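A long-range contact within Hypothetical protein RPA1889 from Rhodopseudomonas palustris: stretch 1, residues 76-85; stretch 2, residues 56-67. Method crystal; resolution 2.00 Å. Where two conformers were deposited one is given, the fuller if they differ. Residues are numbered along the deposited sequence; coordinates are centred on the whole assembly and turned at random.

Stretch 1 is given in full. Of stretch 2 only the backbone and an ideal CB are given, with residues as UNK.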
# COMPACT_ATOMS: atom_id res chain seq x y z
N GLN A 76 -3.06 -0.97 0.62
CA GLN A 76 -1.62 -0.97 0.47
C GLN A 76 -1.04 0.43 0.66
O GLN A 76 0.01 0.58 1.23
CB GLN A 76 -1.20 -1.57 -0.88
CG GLN A 76 -1.38 -3.11 -0.91
CD GLN A 76 -0.80 -3.78 0.32
OE1 GLN A 76 0.37 -3.64 0.61
NE2 GLN A 76 -1.64 -4.52 1.04
N ALA A 77 -1.75 1.44 0.17
CA ALA A 77 -1.32 2.83 0.33
C ALA A 77 -1.32 3.24 1.82
O ALA A 77 -0.38 3.90 2.27
CB ALA A 77 -2.23 3.81 -0.52
N ALA A 78 -2.33 2.81 2.56
CA ALA A 78 -2.39 3.10 3.98
C ALA A 78 -1.33 2.33 4.74
O ALA A 78 -0.64 2.88 5.60
CB ALA A 78 -3.80 2.80 4.53
N LYS A 79 -1.15 1.05 4.40
CA LYS A 79 -0.06 0.29 5.06
C LYS A 79 1.32 0.90 4.84
O LYS A 79 2.13 0.96 5.74
CB LYS A 79 -0.05 -1.19 4.62
CG LYS A 79 -1.17 -1.98 5.27
CD LYS A 79 -1.39 -3.32 4.64
CE LYS A 79 -0.35 -4.35 5.00
NZ LYS A 79 -0.60 -5.58 4.14
N LEU A 80 1.58 1.39 3.64
CA LEU A 80 2.91 1.91 3.28
C LEU A 80 3.11 3.38 3.63
O LEU A 80 4.19 3.94 3.40
CB LEU A 80 3.18 1.68 1.77
CG LEU A 80 3.53 0.21 1.45
CD1 LEU A 80 3.53 -0.09 -0.05
CD2 LEU A 80 4.89 -0.11 2.01
N THR A 81 2.07 4.03 4.16
CA THR A 81 2.24 5.39 4.65
C THR A 81 2.17 5.51 6.17
O THR A 81 2.19 6.63 6.70
CB THR A 81 1.27 6.40 3.99
OG1 THR A 81 -0.08 5.95 4.11
CG2 THR A 81 1.58 6.54 2.53
N LEU A 82 2.08 4.39 6.89
CA LEU A 82 2.04 4.47 8.37
C LEU A 82 3.26 5.19 8.94
O LEU A 82 3.15 5.86 9.95
CB LEU A 82 1.91 3.09 9.02
CG LEU A 82 0.51 2.46 8.97
CD1 LEU A 82 0.63 0.92 9.03
CD2 LEU A 82 -0.31 2.98 10.15
N ALA A 83 4.42 5.07 8.29
CA ALA A 83 5.62 5.71 8.83
C ALA A 83 5.60 7.20 8.59
O ALA A 83 5.99 7.96 9.47
CB ALA A 83 6.88 5.08 8.25
N VAL A 84 5.16 7.64 7.41
CA VAL A 84 5.25 9.06 7.07
C VAL A 84 4.02 9.85 7.51
O VAL A 84 4.08 11.08 7.57
CB VAL A 84 5.53 9.29 5.55
CG1 VAL A 84 6.87 8.70 5.16
CG2 VAL A 84 4.38 8.73 4.65
N ALA A 85 2.91 9.17 7.78
CA ALA A 85 1.64 9.84 8.11
C ALA A 85 0.83 8.92 9.01
O ALA A 85 -0.20 8.37 8.56
CB ALA A 85 0.87 10.18 6.84
N UNK A 56 12.93 13.67 1.34
CA UNK A 56 11.69 13.99 2.06
C UNK A 56 10.87 12.76 2.45
O UNK A 56 9.91 12.89 3.22
CB UNK A 56 10.83 14.92 1.20
N UNK A 57 11.28 11.58 1.96
CA UNK A 57 10.49 10.36 1.99
C UNK A 57 9.21 10.52 1.15
O UNK A 57 8.16 10.99 1.65
CB UNK A 57 10.14 9.99 3.43
N UNK A 58 9.30 10.15 -0.13
CA UNK A 58 8.21 10.45 -1.08
C UNK A 58 7.11 9.39 -0.99
O UNK A 58 6.17 9.44 -1.74
CB UNK A 58 8.75 10.53 -2.51
N UNK A 59 7.18 8.47 -0.03
CA UNK A 59 5.98 7.66 0.27
C UNK A 59 4.76 8.54 0.59
O UNK A 59 3.62 8.12 0.45
CB UNK A 59 6.26 6.72 1.45
N UNK A 60 5.02 9.76 1.06
CA UNK A 60 4.00 10.76 1.27
C UNK A 60 3.12 10.97 0.02
O UNK A 60 1.92 11.26 0.12
CB UNK A 60 4.66 12.08 1.68
N UNK A 61 3.69 10.77 -1.16
CA UNK A 61 2.93 10.96 -2.36
C UNK A 61 1.83 9.89 -2.53
O UNK A 61 0.88 10.12 -3.30
CB UNK A 61 3.87 10.95 -3.56
N UNK A 62 1.93 8.74 -1.82
CA UNK A 62 0.89 7.68 -1.91
C UNK A 62 -0.41 8.02 -1.19
O UNK A 62 -1.44 7.35 -1.37
CB UNK A 62 1.44 6.37 -1.33
N UNK A 63 -0.36 9.04 -0.34
CA UNK A 63 -1.55 9.52 0.32
C UNK A 63 -2.68 9.88 -0.69
O UNK A 63 -3.86 9.71 -0.35
CB UNK A 63 -1.19 10.74 1.18
N UNK A 64 -2.33 10.35 -1.90
CA UNK A 64 -3.32 10.64 -2.97
C UNK A 64 -4.17 9.44 -3.36
O UNK A 64 -5.24 9.58 -3.96
CB UNK A 64 -2.60 11.15 -4.22
N UNK A 65 -3.67 8.25 -3.06
CA UNK A 65 -4.36 7.04 -3.42
C UNK A 65 -5.42 6.57 -2.44
O UNK A 65 -6.04 5.55 -2.70
CB UNK A 65 -3.33 5.93 -3.61
N UNK A 66 -5.60 7.26 -1.30
CA UNK A 66 -6.60 6.83 -0.29
C UNK A 66 -8.02 6.92 -0.84
O UNK A 66 -8.91 6.26 -0.29
CB UNK A 66 -6.49 7.68 0.97
N UNK A 67 -8.26 7.78 -1.85
CA UNK A 67 -9.58 7.87 -2.51
C UNK A 67 -9.66 7.02 -3.80
O UNK A 67 -10.70 6.93 -4.43
CB UNK A 67 -9.89 9.33 -2.84

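At position 56 phi is 92°, a value that by itself favours glycine, and the ideal CB has nothing of stretch 1 within 5.5 Å. The residue is Gly56.

Position 57 also has positive phi, 63°, a value tolerated best by glycine, asparagine and aspartate, but its ideal CB points toward stretch 1 and sits 3.9 Å from CG1 of Val84. A small or medium side chain fits; an acidic or amide group could also serve the backbone just ahead, where a 3-10 segment starts. Asp57 does so: its OD1 accepts a hydrogen bond from the backbone N of position 59, at 3.3 Å, while OD2 lies 3.1 Å from Val84 CG1, a close packing contact.

Position 58 points away from stretch 1, which leaves the choice wide; it is Gln58.

Position 59 points toward stretch 1, its ideal CB 4.0 Å from Leu80 O, 4.2 Å from Val84 CG2 and 4.8 Å from Thr81 CG2. The methyl groups suit a long aliphatic chain, and the carbonyl would also tolerate a donor nearby, so methionine, lysine or arginine are plausible, leucine less fully. Arg59 lays its chain along this surface, with CD 3.5 Å from Leu80 O and NH2 3.7 Å from Ala83 CB. The charge is answered by Asp57 in its own stretch, where NE donates to Asp57 OD1 at 3.0 Å and NH2 forms a salt bridge with Asp57 OD2 at 2.8 Å; NH2 has a further hydrogen bond elsewhere in the structure. This paired arrangement holds the guanidinium beside Ala83 and Val84, though no hydrogen bond crosses between the stretches.

Position 60 points sideways, with Val84 CG2 4.5 Å from the ideal CB. A small or beta-branched residue, polar or not, would suit. Thr60 places OG1 3.7 Å from Val84 CB.

Position 61 turns away and asks nothing of stretch 1; Ala61 fills it.

Position 62 points toward stretch 1, between Thr81 CG2 at 3.9 Å and Ala77 CB at 4.5 Å from the ideal CB. These methyls call for an apolar residue, such as leucine, isoleucine, valine or methionine. Leu62 packs its CB 3.9 Å from Thr81 CG2 and reaches Leu80 CB with CD1 at 4.2 Å.

Position 63 points sideways, its ideal CB 5.2 Å from Thr81 CG2, so a chain needs length to reach Ala85; leucine or methionine would do. Leu63 brings CD2 to 3.9 Å from both Ala85 CB and Thr81 OG1.

Position 64 points away, and a polar residue is easily accommodated: Ser64.

Position 65 points toward stretch 1, its ideal CB 3.9 Å from Ala77 CB. Alanine's small methyl leaves room for a range of apolar residues, and Leu65 meets it through its own CB, also at 3.9 Å.

Position 66 starts sideways with nothing within 5.5 Å, so only a long or large side chain can engage the helix. Phe66 does: CE1 lies 3.7 Å from Ala77 C and 4.2 Å from Ala78 CB. At the ring edge, CZ approaches Thr81 OG1 to 3.3 Å; that hydroxyl already donates to Ala77 O, at 2.8 Å.

Position 67 is out of reach, leaving the choice free; it is Glu67.

Stretch 2, residues 56-67: GDQRTALLSLFE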
# COMPACT_ATOMS: atom_id res chain seq x y z
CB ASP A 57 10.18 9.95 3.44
CG ASP A 57 9.69 8.53 3.55
OD1 ASP A 57 9.12 8.02 2.58
OD2 ASP A 57 9.86 7.95 4.64
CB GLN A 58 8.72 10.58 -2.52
CG GLN A 58 9.49 11.86 -2.81
CD GLN A 58 8.69 13.09 -2.46
OE1 GLN A 58 7.52 13.26 -2.90
NE2 GLN A 58 9.30 13.97 -1.65
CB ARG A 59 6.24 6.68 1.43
CG ARG A 59 7.15 5.52 1.06
CD ARG A 59 7.46 4.61 2.28
NE ARG A 59 8.19 5.29 3.36
CZ ARG A 59 8.57 4.71 4.50
NH1 ARG A 59 8.33 3.43 4.68
NH2 ARG A 59 9.20 5.39 5.44
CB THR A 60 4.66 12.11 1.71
OG1 THR A 60 5.19 11.94 3.03
CG2 THR A 60 3.64 13.19 1.80
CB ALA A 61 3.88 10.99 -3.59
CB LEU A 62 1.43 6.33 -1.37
CG LEU A 62 2.66 5.80 -2.09
CD1 LEU A 62 3.28 4.63 -1.26
CD2 LEU A 62 2.28 5.40 -3.54
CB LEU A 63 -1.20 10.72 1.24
CG LEU A 63 -0.40 10.52 2.55
CD1 LEU A 63 -0.12 11.89 3.19
CD2 LEU A 63 -1.20 9.68 3.57
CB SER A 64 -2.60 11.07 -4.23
OG SER A 64 -2.10 12.39 -4.09
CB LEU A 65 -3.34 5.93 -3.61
CG LEU A 65 -2.30 6.18 -4.70
CD1 LEU A 65 -1.41 4.88 -4.80
CD2 LEU A 65 -2.91 6.50 -6.08
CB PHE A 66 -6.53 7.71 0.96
CG PHE A 66 -5.38 7.38 1.92
CD1 PHE A 66 -4.31 6.57 1.54
CD2 PHE A 66 -5.36 7.96 3.21
CE1 PHE A 66 -3.26 6.35 2.41
CE2 PHE A 66 -4.30 7.69 4.12
CZ PHE A 66 -3.26 6.89 3.73
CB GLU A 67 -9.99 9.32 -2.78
CG GLU A 67 -10.05 10.14 -1.51
CD GLU A 67 -10.47 11.56 -1.77
OE1 GLU A 67 -10.84 11.84 -2.91
OE2 GLU A 67 -10.40 12.39 -0.85
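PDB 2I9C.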